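Local coordinates for N-alpha-acetyltransferase (Sulfolobus solfataricus P2, PDB 4R3L), which transfers an acetyl group from acetyl-CoA to the free alpha-amino group at the N-terminus of proteins, with a preference for N-terminal serine, at residues 42-45 with 46-50; 112-116 with 117-121. All coordinates share one frame; numbering follows the deposited sequence.

Contact 1 (42-45 with 46-50); sequences FVEH and LKEYG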
# COMPACT_ATOMS: atom_id res chain seq x y z
N PHE A 42 -9.09 9.09 3.01
CA PHE A 42 -9.19 7.74 3.57
C PHE A 42 -10.60 7.21 3.38
O PHE A 42 -10.78 6.06 3.00
CB PHE A 42 -8.80 7.72 5.05
CG PHE A 42 -7.32 7.94 5.28
CD1 PHE A 42 -6.44 6.87 5.20
CD2 PHE A 42 -6.82 9.20 5.57
CE1 PHE A 42 -5.08 7.06 5.41
CE2 PHE A 42 -5.46 9.39 5.77
CZ PHE A 42 -4.60 8.32 5.69
N VAL A 43 -11.61 8.05 3.60
CA VAL A 43 -12.99 7.61 3.48
C VAL A 43 -13.32 7.17 2.06
O VAL A 43 -13.95 6.13 1.85
CB VAL A 43 -13.98 8.72 3.94
CG1 VAL A 43 -15.42 8.38 3.53
CG2 VAL A 43 -13.88 8.88 5.43
N GLU A 44 -12.86 7.93 1.06
CA GLU A 44 -13.20 7.57 -0.31
C GLU A 44 -12.52 6.28 -0.74
O GLU A 44 -13.09 5.49 -1.47
CB GLU A 44 -12.86 8.70 -1.27
CG GLU A 44 -13.88 9.82 -1.10
CD GLU A 44 -13.62 11.01 -1.98
OE1 GLU A 44 -13.21 12.05 -1.43
OE2 GLU A 44 -13.87 10.92 -3.20
N HIS A 45 -11.28 6.08 -0.29
CA HIS A 45 -10.61 4.83 -0.66
C HIS A 45 -11.26 3.65 0.04
O HIS A 45 -11.33 2.55 -0.52
CB HIS A 45 -9.11 4.92 -0.33
CG HIS A 45 -8.34 5.76 -1.29
ND1 HIS A 45 -8.51 7.13 -1.38
CD2 HIS A 45 -7.41 5.43 -2.22
CE1 HIS A 45 -7.72 7.61 -2.32
NE2 HIS A 45 -7.03 6.60 -2.84
N LEU A 46 -11.75 3.85 1.27
CA LEU A 46 -12.46 2.77 1.94
C LEU A 46 -13.77 2.47 1.20
O LEU A 46 -14.09 1.31 0.96
CB LEU A 46 -12.72 3.12 3.41
CG LEU A 46 -13.50 2.08 4.22
CD1 LEU A 46 -12.76 0.76 4.23
CD2 LEU A 46 -13.75 2.57 5.64
N LYS A 47 -14.52 3.49 0.80
CA LYS A 47 -15.78 3.24 0.12
C LYS A 47 -15.62 2.69 -1.30
O LYS A 47 -16.43 1.88 -1.74
CB LYS A 47 -16.63 4.51 0.11
CG LYS A 47 -16.97 4.94 1.53
CD LYS A 47 -18.15 5.87 1.63
CE LYS A 47 -18.47 6.16 3.10
NZ LYS A 47 -19.06 4.98 3.82
N GLU A 48 -14.58 3.12 -2.01
CA GLU A 48 -14.41 2.68 -3.39
C GLU A 48 -13.64 1.35 -3.53
O GLU A 48 -13.91 0.57 -4.46
CB GLU A 48 -13.70 3.76 -4.20
CG GLU A 48 -14.47 5.08 -4.27
CD GLU A 48 -13.71 6.18 -4.99
OE1 GLU A 48 -12.50 6.01 -5.24
OE2 GLU A 48 -14.31 7.22 -5.30
N TYR A 49 -12.68 1.09 -2.65
CA TYR A 49 -11.78 -0.06 -2.81
C TYR A 49 -11.64 -0.85 -1.52
O TYR A 49 -10.58 -1.45 -1.25
CB TYR A 49 -10.39 0.38 -3.27
CG TYR A 49 -10.37 1.54 -4.25
CD1 TYR A 49 -10.80 1.37 -5.56
CD2 TYR A 49 -9.92 2.80 -3.87
CE1 TYR A 49 -10.79 2.42 -6.45
CE2 TYR A 49 -9.90 3.86 -4.76
CZ TYR A 49 -10.34 3.66 -6.06
OH TYR A 49 -10.32 4.70 -6.97
N GLY A 50 -12.70 -0.86 -0.73
CA GLY A 50 -12.66 -1.38 0.62
C GLY A 50 -12.30 -2.84 0.76
O GLY A 50 -11.77 -3.24 1.78
O HOH W 1 -16.03 9.31 -4.08
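His45 and Tyr49, one helical turn apart, meet as an offset edge-to-face pair: the Tyr49 edge is turned toward the His45 face, with ring centroids 5.6 Å apart and planes at 63°. The touching atoms are His45 CD2 and Tyr49 CE2, at 3.9 Å. On the outer side of the helix, Glu44 and Glu48 bring Glu44 OE2 and Glu48 OE2 within 4.3 Å, a like-charge approach that one water bridges by donating to both oxygens. Glu48 CG also lies against the Glu44 O atom. Nearby, Val43 and Lys47 run alongside each other, CG1 of Val43 resting on CE of Lys47 at 3.8 Å; anti to the backbone N (chi1 167°), CG1 lies beside the carbonyl carbon and along the Lys47 chain. Beneath these groups run ordinary i to i+4 backbone bonds, ending with Tyr49 N to His45 O at 2.9 Å. Glu48 CB sits over the centre of the Tyr49 ring, and His45 ND1 is bonded to Phe41 O, which helps fix its imidazole. Residues 42-50 cover the C-terminal part of helix 39-49: Phe42 packs on helix 22-32 and on the substrate-binding Tyr37, while His45 and Tyr49 lie on strand 61-72.

Contact 2 (112-116 with 117-121); sequences MKSMK and NDYNA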
# COMPACT_ATOMS: atom_id res chain seq x y z
N MET A 112 -3.21 -7.90 -1.93
CA MET A 112 -2.95 -8.51 -3.24
C MET A 112 -4.01 -9.52 -3.66
O MET A 112 -4.45 -9.55 -4.80
CB MET A 112 -1.59 -9.19 -3.24
CG MET A 112 -0.45 -8.23 -3.36
SD MET A 112 1.14 -9.03 -3.12
CE MET A 112 1.04 -10.30 -4.36
N LYS A 113 -4.39 -10.38 -2.72
CA LYS A 113 -5.37 -11.42 -3.00
C LYS A 113 -6.70 -10.79 -3.39
O LYS A 113 -7.36 -11.26 -4.31
CB LYS A 113 -5.55 -12.34 -1.78
CG LYS A 113 -6.48 -13.53 -2.02
CD LYS A 113 -6.45 -14.49 -0.82
CE LYS A 113 -7.32 -15.73 -1.08
NZ LYS A 113 -7.31 -16.70 0.05
N SER A 114 -7.09 -9.72 -2.71
CA SER A 114 -8.32 -9.02 -3.06
C SER A 114 -8.20 -8.26 -4.39
O SER A 114 -9.13 -8.26 -5.18
CB SER A 114 -8.73 -8.05 -1.94
OG SER A 114 -9.77 -7.20 -2.41
N MET A 115 -7.07 -7.60 -4.63
CA MET A 115 -6.84 -6.95 -5.92
C MET A 115 -7.01 -7.96 -7.06
O MET A 115 -7.67 -7.68 -8.07
CB MET A 115 -5.45 -6.34 -5.97
CG MET A 115 -5.27 -5.16 -5.05
SD MET A 115 -3.53 -4.71 -5.04
CE MET A 115 -3.55 -3.23 -4.03
N LYS A 116 -6.44 -9.14 -6.89
CA LYS A 116 -6.55 -10.18 -7.90
C LYS A 116 -7.98 -10.73 -8.02
O LYS A 116 -8.52 -10.81 -9.12
CB LYS A 116 -5.59 -11.33 -7.61
CG LYS A 116 -5.52 -12.35 -8.75
CD LYS A 116 -4.57 -13.50 -8.44
CE LYS A 116 -5.00 -14.23 -7.17
NZ LYS A 116 -6.44 -14.62 -7.20
N ASN A 117 -8.58 -11.12 -6.90
CA ASN A 117 -9.82 -11.89 -6.93
C ASN A 117 -11.07 -11.04 -7.00
O ASN A 117 -12.05 -11.39 -7.66
CB ASN A 117 -9.90 -12.81 -5.71
CG ASN A 117 -8.94 -13.97 -5.80
OD1 ASN A 117 -8.44 -14.30 -6.88
ND2 ASN A 117 -8.68 -14.61 -4.66
N ASP A 118 -11.05 -9.91 -6.29
CA ASP A 118 -12.20 -9.02 -6.23
C ASP A 118 -12.22 -8.03 -7.38
O ASP A 118 -13.28 -7.63 -7.86
CB ASP A 118 -12.21 -8.26 -4.90
CG ASP A 118 -12.48 -9.16 -3.71
OD1 ASP A 118 -13.37 -10.01 -3.81
OD2 ASP A 118 -11.79 -9.00 -2.68
N TYR A 119 -11.03 -7.61 -7.82
CA TYR A 119 -10.91 -6.49 -8.73
C TYR A 119 -10.22 -6.83 -10.05
O TYR A 119 -9.99 -5.94 -10.88
CB TYR A 119 -10.16 -5.34 -8.05
CG TYR A 119 -10.88 -4.77 -6.84
CD1 TYR A 119 -12.04 -4.02 -6.99
CD2 TYR A 119 -10.39 -4.98 -5.56
CE1 TYR A 119 -12.70 -3.50 -5.89
CE2 TYR A 119 -11.04 -4.47 -4.46
CZ TYR A 119 -12.19 -3.73 -4.63
OH TYR A 119 -12.83 -3.23 -3.52
N ASN A 120 -9.91 -8.10 -10.24
CA ASN A 120 -9.28 -8.59 -11.48
C ASN A 120 -8.00 -7.85 -11.88
O ASN A 120 -7.72 -7.68 -13.07
CB ASN A 120 -10.28 -8.53 -12.62
CG ASN A 120 -11.41 -9.52 -12.44
OD1 ASN A 120 -11.25 -10.53 -11.76
ND2 ASN A 120 -12.55 -9.24 -13.06
N ALA A 121 -7.23 -7.41 -10.89
CA ALA A 121 -5.94 -6.79 -11.15
C ALA A 121 -4.93 -7.79 -11.71
O ALA A 121 -4.90 -8.95 -11.30
CB ALA A 121 -5.40 -6.14 -9.87
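Ser114 and Asp118 face each other across one turn near the end of helix 103-119, and the serine hydroxyl donates to the carboxylate, OG to OD2 at 2.7 Å. Asp118 OD2 accepts the bond through its anti lone pair, the one pointing away from its other oxygen. With OG swung opposite the Ser114 backbone N (chi1 169°), the hydroxyl lies beside its own carbonyl and reaches the next turn. The same two residues are joined again through the backbone, Asp118 N to Ser114 O at 2.8 Å. Replacing Ser114 by an alanine would probably leave Asp118 OD2 without its hydroxyl donor and the carboxylate more at liberty to turn. Tyr119 comes in beside this pair: its CE2 lies 3.6 Å from Ser114 OG, Met115 CA sits at the ring edge, and Asp118 CB lies over one face, offset toward the rim. On the outer side, Lys113 and Asn117 pass each other at a slant, with Lys113 CG 3.6 Å from Asn117 ND2.

The helix then ends. Tyr119 N makes two weak bonds, to Ser114 O and to Met115 O. Asn120 turns to positive phi (53°), as in a Schellman motif, but Ala121 N bonds six residues back, one more than that motif's 6→1 bond, to Met115 O at 2.9 Å, nearly straight but from above the carbonyl plane. That return also sets Ala121 CB against Met115 CB at 3.9 Å. Tyr119 O is further bonded to Arg85 NH2, and Tyr119 OH to Leu51 N. The chain then passes into strand 123-129, the second strand of a beta-alpha-beta unit. The hydroxyl donated by Ser114 would be expected to offset, in part, the cost of placing a carboxylate at the C-terminal end of a helix.

In the fold
Contacts 1 and 2 each lie at the C-terminal end of a helix, 39-49 and 103-119, with centres about 15 Å apart. They meet at their tyrosines, Tyr119 OH coming within 3.3 Å of Tyr49 C, and both tyrosines pack on Ile70 of strand 61-72. Both are partly buried: Phe42 and His45 are buried in contact 1, Ser114, Met115 and Ala121 in contact 2, while charged residues line the outer sides. Their acidic groups are handled differently, since the exposed glutamates of contact 1 share a water whereas the aspartate of contact 2 takes a buried serine hydroxyl. Contact 1 lies beside the substrate-binding Tyr37, and contact 2 comes nearer the zinc-binding His88.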